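Local coordinates for protein transcriptional regulator, GntR family (Ralstonia eutropha, PDB 3IHU) that probably regulates transcription by binding DNA through an N-terminal winged-helix domain joined to an all-helical FCD domain, at residues E66-L71 with M166-A171; R142-T147 with R187-A192; A176-M181 with R213-D218. All coordinates share one frame; numbering follows the deposited sequence. Where two conformers were deposited one is given.

Contact 1. Residues E66-L71 with M166-A171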
loop_
_atom_site.group_PDB
_atom_site.type_symbol
_atom_site.label_atom_id
_atom_site.label_comp_id
_atom_site.label_asym_id
_atom_site.label_seq_id
_atom_site.Cartn_x
_atom_site.Cartn_y
_atom_site.Cartn_z
ATOM N N GLU A 66 3.335 1.070 -13.228
ATOM C CA GLU A 66 3.147 1.635 -11.888
ATOM C C GLU A 66 4.429 2.121 -11.221
ATOM O O GLU A 66 4.408 2.550 -10.069
ATOM C CB GLU A 66 2.530 0.578 -10.949
ATOM C CG GLU A 66 1.162 0.129 -11.360
ATOM C CD GLU A 66 0.089 1.083 -10.951
ATOM O OE1 GLU A 66 0.434 2.112 -10.336
ATOM O OE2 GLU A 66 -1.097 0.800 -11.237
ATOM N N GLY A 67 5.539 1.996 -11.912
ATOM C CA GLY A 67 6.832 2.452 -11.390
ATOM C C GLY A 67 7.583 1.511 -10.450
ATOM O O GLY A 67 8.511 1.946 -9.782
ATOM N N ILE A 68 7.179 0.233 -10.414
ATOM C CA ILE A 68 7.719 -0.774 -9.467
ATOM C C ILE A 68 8.938 -1.480 -10.048
ATOM O O ILE A 68 9.933 -1.702 -9.337
ATOM C CB ILE A 68 6.671 -1.831 -9.148
ATOM C CG1 ILE A 68 5.367 -1.211 -8.616
ATOM C CG2 ILE A 68 7.215 -2.857 -8.166
ATOM C CD1 ILE A 68 5.518 -0.267 -7.478
ATOM N N VAL A 69 8.907 -1.801 -11.345
ATOM C CA VAL A 69 10.059 -2.418 -11.976
ATOM C C VAL A 69 10.527 -1.671 -13.220
ATOM O O VAL A 69 9.768 -0.962 -13.862
ATOM C CB VAL A 69 9.738 -3.853 -12.404
ATOM C CG1 VAL A 69 9.219 -4.677 -11.196
ATOM C CG2 VAL A 69 8.711 -3.866 -13.575
ATOM N N ASP A 70 11.782 -1.863 -13.565
ATOM C CA ASP A 70 12.256 -1.525 -14.898
ATOM C C ASP A 70 12.445 -2.833 -15.669
ATOM O O ASP A 70 13.230 -3.687 -15.260
ATOM C CB ASP A 70 13.601 -0.802 -14.863
ATOM C CG ASP A 70 13.509 0.555 -14.240
ATOM O OD1 ASP A 70 12.405 1.159 -14.252
ATOM O OD2 ASP A 70 14.562 1.000 -13.729
ATOM N N LEU A 71 11.757 -2.924 -16.806
ATOM C CA LEU A 71 11.926 -4.014 -17.747
ATOM C C LEU A 71 13.352 -4.075 -18.293
ATOM O O LEU A 71 13.986 -3.048 -18.507
ATOM C CB LEU A 71 10.913 -3.885 -18.896
ATOM C CG LEU A 71 9.420 -3.892 -18.524
ATOM C CD1 LEU A 71 8.550 -4.090 -19.777
ATOM C CD2 LEU A 71 9.113 -4.954 -17.475
HETATM N N MSE A 166 2.513 2.533 -1.557
HETATM C CA MSE A 166 3.955 2.838 -1.559
HETATM C C MSE A 166 4.875 1.672 -1.263
HETATM O O MSE A 166 5.696 1.733 -0.361
HETATM C CB MSE A 166 4.243 3.945 -0.557
HETATM C CG MSE A 166 3.690 5.221 -0.941
HETATM SE SE MSE A 166 4.354 6.466 0.297
HETATM C CE MSE A 166 2.982 6.291 1.677
ATOM N N PRO A 167 4.755 0.594 -2.041
ATOM C CA PRO A 167 5.480 -0.660 -1.738
ATOM C C PRO A 167 6.984 -0.510 -1.745
ATOM O O PRO A 167 7.647 -1.018 -0.849
ATOM C CB PRO A 167 4.997 -1.640 -2.834
ATOM C CG PRO A 167 4.277 -0.773 -3.869
ATOM C CD PRO A 167 3.814 0.455 -3.170
ATOM N N ILE A 168 7.538 0.221 -2.709
ATOM C CA ILE A 168 8.984 0.425 -2.721
ATOM C C ILE A 168 9.453 1.214 -1.511
ATOM O O ILE A 168 10.379 0.779 -0.843
ATOM C CB ILE A 168 9.547 1.124 -3.982
ATOM C CG1 ILE A 168 9.129 0.394 -5.235
ATOM C CG2 ILE A 168 11.107 1.125 -3.927
ATOM C CD1 ILE A 168 9.820 -0.901 -5.365
ATOM N N VAL A 169 8.815 2.340 -1.229
ATOM C CA VAL A 169 9.106 3.154 -0.043
ATOM C C VAL A 169 9.022 2.300 1.242
ATOM O O VAL A 169 9.927 2.301 2.077
ATOM C CB VAL A 169 8.134 4.372 0.051
ATOM C CG1 VAL A 169 8.394 5.190 1.321
ATOM C CG2 VAL A 169 8.270 5.250 -1.159
ATOM N N HIS A 170 7.955 1.535 1.368
ATOM C CA HIS A 170 7.799 0.619 2.524
ATOM C C HIS A 170 9.045 -0.205 2.687
ATOM O O HIS A 170 9.620 -0.235 3.750
ATOM C CB HIS A 170 6.595 -0.296 2.329
ATOM C CG HIS A 170 6.208 -1.059 3.556
ATOM N ND1 HIS A 170 6.958 -2.116 4.050
ATOM C CD2 HIS A 170 5.145 -0.927 4.382
ATOM C CE1 HIS A 170 6.377 -2.592 5.138
ATOM N NE2 HIS A 170 5.285 -1.879 5.372
ATOM N N ALA A 171 9.483 -0.857 1.610
ATOM C CA ALA A 171 10.631 -1.762 1.664
ATOM C C ALA A 171 11.939 -1.045 1.863
ATOM O O ALA A 171 12.680 -1.302 2.801
ATOM C CB ALA A 171 10.667 -2.627 0.355
#

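Contact 2. Residues R142-T147 with R187-A192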
loop_
_atom_site.group_PDB
_atom_site.type_symbol
_atom_site.label_atom_id
_atom_site.label_comp_id
_atom_site.label_asym_id
_atom_site.label_seq_id
_atom_site.Cartn_x
_atom_site.Cartn_y
_atom_site.Cartn_z
ATOM N N ARG A 142 -3.665 -3.873 4.471
ATOM C CA ARG A 142 -4.301 -3.953 3.168
ATOM C C ARG A 142 -5.840 -3.964 3.326
ATOM O O ARG A 142 -6.527 -3.214 2.617
ATOM C CB ARG A 142 -3.762 -5.145 2.356
ATOM C CG ARG A 142 -3.784 -4.937 0.842
ATOM C CD ARG A 142 -2.910 -5.948 0.037
ATOM N NE ARG A 142 -1.461 -5.751 0.203
ATOM C CZ ARG A 142 -0.716 -4.859 -0.462
ATOM N NH1 ARG A 142 -1.256 -4.036 -1.350
ATOM N NH2 ARG A 142 0.589 -4.789 -0.220
ATOM N N HIS A 143 -6.379 -4.770 4.249
ATOM C CA HIS A 143 -7.803 -4.815 4.486
ATOM C C HIS A 143 -8.431 -3.472 4.911
ATOM O O HIS A 143 -9.531 -3.103 4.477
ATOM C CB HIS A 143 -8.108 -5.909 5.553
ATOM C CG HIS A 143 -9.557 -6.144 5.759
ATOM N ND1 HIS A 143 -10.424 -6.383 4.709
ATOM C CD2 HIS A 143 -10.310 -6.189 6.889
ATOM C CE1 HIS A 143 -11.647 -6.553 5.185
ATOM N NE2 HIS A 143 -11.604 -6.444 6.500
ATOM N N PHE A 144 -7.728 -2.758 5.775
ATOM C CA PHE A 144 -8.127 -1.434 6.209
ATOM C C PHE A 144 -8.276 -0.491 5.005
ATOM O O PHE A 144 -9.319 0.137 4.822
ATOM C CB PHE A 144 -7.033 -0.912 7.136
ATOM C CG PHE A 144 -7.264 0.445 7.660
ATOM C CD1 PHE A 144 -8.358 0.718 8.424
ATOM C CD2 PHE A 144 -6.358 1.457 7.418
ATOM C CE1 PHE A 144 -8.544 1.976 8.954
ATOM C CE2 PHE A 144 -6.541 2.723 7.951
ATOM C CZ PHE A 144 -7.648 2.964 8.725
ATOM N N TYR A 145 -7.240 -0.458 4.160
ATOM C CA TYR A 145 -7.248 0.407 2.968
ATOM C C TYR A 145 -8.345 0.006 2.024
ATOM O O TYR A 145 -9.065 0.864 1.508
ATOM C CB TYR A 145 -5.892 0.372 2.254
ATOM C CG TYR A 145 -4.894 1.338 2.831
ATOM C CD1 TYR A 145 -4.412 1.207 4.108
ATOM C CD2 TYR A 145 -4.391 2.393 2.053
ATOM C CE1 TYR A 145 -3.505 2.096 4.630
ATOM C CE2 TYR A 145 -3.485 3.291 2.581
ATOM C CZ TYR A 145 -3.045 3.138 3.849
ATOM O OH TYR A 145 -2.152 4.033 4.300
ATOM N N ARG A 146 -8.490 -1.294 1.772
ATOM C CA ARG A 146 -9.557 -1.738 0.888
ATOM C C ARG A 146 -10.965 -1.366 1.401
ATOM O O ARG A 146 -11.848 -0.945 0.635
ATOM C CB ARG A 146 -9.433 -3.253 0.619
ATOM C CG ARG A 146 -10.654 -3.914 -0.039
ATOM C CD ARG A 146 -11.111 -3.252 -1.359
ATOM N NE ARG A 146 -10.014 -3.122 -2.334
ATOM C CZ ARG A 146 -9.723 -3.997 -3.301
ATOM N NH1 ARG A 146 -10.428 -5.106 -3.456
ATOM N NH2 ARG A 146 -8.703 -3.754 -4.120
ATOM N N THR A 147 -11.180 -1.468 2.706
ATOM C CA THR A 147 -12.477 -1.079 3.278
ATOM C C THR A 147 -12.690 0.411 3.079
ATOM O O THR A 147 -13.783 0.846 2.672
ATOM C CB THR A 147 -12.557 -1.479 4.766
ATOM O OG1 THR A 147 -12.103 -2.832 4.908
ATOM C CG2 THR A 147 -13.923 -1.383 5.284
ATOM N N ARG A 187 -5.397 4.381 13.326
ATOM C CA ARG A 187 -6.447 4.587 14.276
ATOM C C ARG A 187 -7.054 5.972 14.145
ATOM O O ARG A 187 -8.259 6.075 14.208
ATOM C CB ARG A 187 -5.950 4.352 15.688
ATOM C CG ARG A 187 -5.620 2.913 15.897
ATOM C CD ARG A 187 -4.894 2.711 17.224
ATOM N NE ARG A 187 -5.892 2.514 18.230
ATOM C CZ ARG A 187 -5.692 1.890 19.378
ATOM N NH1 ARG A 187 -4.481 1.399 19.701
ATOM N NH2 ARG A 187 -6.729 1.760 20.193
ATOM N N ARG A 188 -6.240 7.018 13.974
ATOM C CA ARG A 188 -6.796 8.373 13.821
ATOM C C ARG A 188 -7.617 8.489 12.513
ATOM O O ARG A 188 -8.665 9.163 12.488
ATOM C CB ARG A 188 -5.697 9.470 13.874
ATOM C CG ARG A 188 -5.008 9.588 15.251
ATOM C CD ARG A 188 -3.594 10.266 15.233
ATOM N NE ARG A 188 -3.164 10.578 16.590
ATOM C CZ ARG A 188 -3.479 11.696 17.264
ATOM N NH1 ARG A 188 -4.175 12.679 16.702
ATOM N NH2 ARG A 188 -3.064 11.844 18.523
ATOM N N ILE A 189 -7.128 7.855 11.432
ATOM C CA ILE A 189 -7.868 7.851 10.180
ATOM C C ILE A 189 -9.266 7.237 10.407
ATOM O O ILE A 189 -10.255 7.841 10.052
ATOM C CB ILE A 189 -7.151 7.112 9.019
ATOM C CG1 ILE A 189 -5.909 7.877 8.560
ATOM C CG2 ILE A 189 -8.149 6.891 7.847
ATOM C CD1 ILE A 189 -4.923 7.080 7.706
ATOM N N ALA A 190 -9.312 6.036 10.979
ATOM C CA ALA A 190 -10.572 5.341 11.229
ATOM C C ALA A 190 -11.516 6.209 12.048
ATOM O O ALA A 190 -12.650 6.414 11.654
ATOM C CB ALA A 190 -10.345 4.050 11.925
ATOM N N THR A 191 -11.018 6.709 13.171
ATOM C CA THR A 191 -11.820 7.563 14.029
ATOM C C THR A 191 -12.371 8.805 13.270
ATOM O O THR A 191 -13.558 9.127 13.391
ATOM C CB THR A 191 -11.050 7.914 15.287
ATOM O OG1 THR A 191 -10.783 6.685 16.021
ATOM C CG2 THR A 191 -11.863 8.889 16.189
ATOM N N ALA A 192 -11.560 9.415 12.398
ATOM C CA ALA A 192 -11.999 10.599 11.652
ATOM C C ALA A 192 -13.023 10.204 10.559
ATOM O O ALA A 192 -14.075 10.856 10.350
ATOM C CB ALA A 192 -10.782 11.345 11.053
#

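Contact 3. Residues A176-M181 with R213-D218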
loop_
_atom_site.group_PDB
_atom_site.type_symbol
_atom_site.label_atom_id
_atom_site.label_comp_id
_atom_site.label_asym_id
_atom_site.label_seq_id
_atom_site.Cartn_x
_atom_site.Cartn_y
_atom_site.Cartn_z
ATOM N N ALA A 176 8.408 -1.164 8.274
ATOM C CA ALA A 176 8.243 -2.171 9.354
ATOM C C ALA A 176 8.737 -1.643 10.716
ATOM O O ALA A 176 8.118 -1.922 11.727
ATOM C CB ALA A 176 8.939 -3.516 8.968
ATOM N N SER A 177 9.802 -0.832 10.743
ATOM C CA SER A 177 10.318 -0.274 11.988
ATOM C C SER A 177 9.487 0.899 12.554
ATOM O O SER A 177 9.738 1.325 13.689
ATOM C CB SER A 177 11.789 0.176 11.809
ATOM O OG SER A 177 11.847 1.362 11.004
ATOM N N LEU A 178 8.523 1.409 11.764
ATOM C CA LEU A 178 7.665 2.534 12.181
ATOM C C LEU A 178 6.223 2.119 12.530
ATOM O O LEU A 178 5.279 2.961 12.574
ATOM C CB LEU A 178 7.667 3.599 11.085
ATOM C CG LEU A 178 9.089 4.124 10.774
ATOM C CD1 LEU A 178 9.097 4.908 9.474
ATOM C CD2 LEU A 178 9.685 4.965 11.942
ATOM N N ARG A 179 6.046 0.829 12.820
ATOM C CA ARG A 179 4.693 0.280 13.025
ATOM C C ARG A 179 3.892 0.908 14.198
ATOM O O ARG A 179 2.673 1.087 14.116
ATOM C CB ARG A 179 4.785 -1.205 13.235
ATOM C CG ARG A 179 3.454 -1.846 13.229
ATOM C CD ARG A 179 3.546 -3.342 13.226
ATOM N NE ARG A 179 4.389 -3.869 12.168
ATOM C CZ ARG A 179 5.440 -4.672 12.399
ATOM N NH1 ARG A 179 5.756 -5.009 13.631
ATOM N NH2 ARG A 179 6.183 -5.143 11.390
ATOM N N GLN A 180 4.572 1.220 15.296
ATOM C CA GLN A 180 3.882 1.886 16.407
ATOM C C GLN A 180 3.218 3.171 15.910
ATOM O O GLN A 180 2.043 3.364 16.114
ATOM C CB GLN A 180 4.847 2.205 17.532
ATOM C CG GLN A 180 5.463 0.927 18.101
ATOM C CD GLN A 180 6.445 1.157 19.247
ATOM O OE1 GLN A 180 7.677 1.045 19.078
ATOM N NE2 GLN A 180 5.909 1.425 20.410
HETATM N N MSE A 181 3.984 4.034 15.240
HETATM C CA MSE A 181 3.499 5.331 14.761
HETATM C C MSE A 181 2.411 5.111 13.709
HETATM O O MSE A 181 1.379 5.797 13.675
HETATM C CB MSE A 181 4.679 6.147 14.175
HETATM C CG MSE A 181 4.329 7.447 13.437
HETATM SE SE MSE A 181 5.792 8.066 12.274
HETATM C CE MSE A 181 5.537 6.821 10.781
ATOM N N ARG A 213 6.913 10.716 5.950
ATOM C CA ARG A 213 7.932 11.611 5.383
ATOM C C ARG A 213 8.890 12.129 6.471
ATOM O O ARG A 213 10.096 12.048 6.322
ATOM C CB ARG A 213 7.292 12.817 4.695
ATOM C CG ARG A 213 8.342 13.772 4.040
ATOM C CD ARG A 213 7.744 15.101 3.645
ATOM N NE ARG A 213 6.812 14.856 2.580
ATOM C CZ ARG A 213 5.482 14.861 2.660
ATOM N NH1 ARG A 213 4.839 15.171 3.792
ATOM N NH2 ARG A 213 4.765 14.545 1.562
ATOM N N GLY A 214 8.338 12.638 7.554
ATOM C CA GLY A 214 9.109 13.021 8.725
ATOM C C GLY A 214 10.060 11.950 9.224
ATOM O O GLY A 214 11.232 12.225 9.442
ATOM N N ALA A 215 9.601 10.709 9.338
ATOM C CA ALA A 215 10.483 9.663 9.828
ATOM C C ALA A 215 11.646 9.436 8.858
ATOM O O ALA A 215 12.795 9.215 9.274
ATOM C CB ALA A 215 9.699 8.329 10.053
ATOM N N ILE A 216 11.347 9.433 7.563
ATOM C CA ILE A 216 12.383 9.176 6.552
ATOM C C ILE A 216 13.390 10.303 6.583
ATOM O O ILE A 216 14.594 10.047 6.601
ATOM C CB ILE A 216 11.784 8.986 5.128
ATOM C CG1 ILE A 216 11.030 7.665 5.076
ATOM C CG2 ILE A 216 12.876 9.041 4.063
ATOM C CD1 ILE A 216 10.124 7.431 3.911
ATOM N N LEU A 217 12.915 11.545 6.633
ATOM C CA LEU A 217 13.818 12.672 6.605
ATOM C C LEU A 217 14.675 12.708 7.869
ATOM O O LEU A 217 15.850 13.063 7.811
ATOM C CB LEU A 217 13.076 13.992 6.425
ATOM C CG LEU A 217 12.529 14.256 5.009
ATOM C CD1 LEU A 217 11.774 15.615 4.997
ATOM C CD2 LEU A 217 13.663 14.222 3.971
ATOM N N ASP A 218 14.097 12.323 9.003
ATOM C CA ASP A 218 14.835 12.298 10.285
ATOM C C ASP A 218 16.059 11.406 10.269
ATOM O O ASP A 218 17.075 11.763 10.824
ATOM C CB ASP A 218 13.902 11.894 11.431
ATOM C CG ASP A 218 12.998 13.040 11.860
ATOM O OD1 ASP A 218 13.097 14.129 11.267
ATOM O OD2 ASP A 218 12.173 12.867 12.773
#

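Contact 1. Residues E66-L71 with M166-A171
The bond from His170 N to Met166 O, 2.9 Å long, closes the first turn of the short helix that holds Pro167 and Ile168 against Ile68. Met166, a selenomethionine with positive phi, ends helix 155-165 and at once serves as N-cap of helix 167-172. This sharp break presents the first turn of the new helix to the winged-helix domain.

From the other side comes Ile68 alone. Its CG1 branch lies beside the backbone N (chi1 -55°), and a second bend (chi2 -52°) carries CD1 onto Pro167 CG, 3.8 Å away; the two side chains cross at about a right angle, methyl against the ring carbon. Ile168 reaches back along a second line. Its CD1 comes within 4.1 Å of Ile68 O and 4.3 Å of Ile68 CG2, so both branches of Ile68 have a neighbour on the helix.

Ile68 follows Gly67, whose positive phi completes a Schellman motif at the end of helix 53-65, the second helix of the helix-turn-helix. The chain then enters strand 69-71 of the wing, where Ile68 is tied to Arg80 by the backbone. Leu29 and Met26 of helix 17-31 pack against Ile68 and Pro167 respectively.

The contact thus joins the putative DNA-binding domain to the FCD domain. All three touching residues are buried and their side chains meet as hydrocarbon on hydrocarbon, which implies that the domains are held here by shape and exclusion of water, not by directed polar bonds.

Contact 2. Residues R142-T147 with R187-A192
Phe144 spans the gap between helices 134-152 and 179-195, and the end of its ring, CE1 and CZ, reaches the second helix. With CG anti to the backbone N (chi1 179°), the side chain stands out from its own helix. Ala190 meets the ring at its edge: the CB methyl lies near the ring plane, 4.0 Å from Phe144 CE1. Ile189 approaches the neighbouring corner differently. Its CG2 branch sits 4.1 Å from Phe144 CZ, oblique to the ring, while the CB carbon behind it is 4.2 Å from the same atom. The end of the ring therefore abuts two successive residues of one helix, a methyl near its plane and a branched side chain oblique to it.

Other helices of the FCD domain, a bundle, close round this pair. Leu118 and Ser121 of helix 112-130 also touch Phe144, and Val122 of that helix packs on Ala190. Ile189 lies against Ala102 and His208.

Within 142-147 a polar detail accompanies this packing. Thr147 OG1 donates to His143 O at 2.6 Å, meeting the carbonyl at a C=O...donor angle of 148° and tilted 32° out of its plane. Thr147 N binds the same oxygen from the opposite face, so two donors from one residue grip it. The hydroxyl oxygen also lies 3.8 Å above one face of the His143 ring, offset toward the rim.

The Thr147 hydroxyl is thus satisfied within its own helix, whereas the meeting of the two helices is entirely apolar and buried. The hold between them here probably rests on dispersion and the hydrophobic effect, and Phe144 takes part in both side-chain contacts.

Contact 3. Residues A176-M181 with R213-D218
Leu178 closes on Ala215 with both of its methyls: CD1 lies 3.5 Å from Ala215 CB and CD2 lies 3.9 Å from it. The small side chain of Ala215 is thereby set against the fork of the leucine. Leu178 has CG beside its backbone N (chi1 -58°), an arrangement that sends the fork across to the second helix. This is the tight part of the contact, and Ala215 buries more surface here than any other residue of the two segments.

In the fold, helices 179-195 and 198-219 form an antiparallel helical hairpin with a very short connection, and the contact sits at the open end of that hairpin. Leu178 is the N-cap residue of its first helix, whereas Ala215 lies close to the C-terminal end of the second.

The looser side belongs to Met181, a selenomethionine one turn on from Leu178. In the conformer described, its CE is 4.5 Å from Ala215 CB, a distance at which the two methyls barely meet. Asn211 and Val212 of helix 198-219 are further neighbours of Met181, and Arg219 of the same helix packs on Leu178. None of the three touching residues is fully buried, and around them polar side chains find partners of their own: Ser177 OG bonds back to Arg174 O, and Arg213 turns to a salt bridge with Glu95 of helix 84-105.

How the contacts relate
From the N terminus, residues 66-71 of the winged-helix domain open contact 1, and helix 134-152 opens contact 2 before the chain returns at 166-171 to close the first. Contact 3 opens at 176-181, contact 2 closes at 187-192, and contact 3 closes last at 213-218. Contact 2 therefore crosses both others, whereas contacts 1 and 3 follow in series. Contact 1 ties the winged-helix domain to the FCD domain; contacts 2 and 3 both use helix 179-195, binding it to helices 134-152 and 198-219. Contacts 1 and 3 also touch directly, with Val169 CG1 3.8 Å from Ile216 CD1, while contacts 1 and 2 have centres about 23 Å apart.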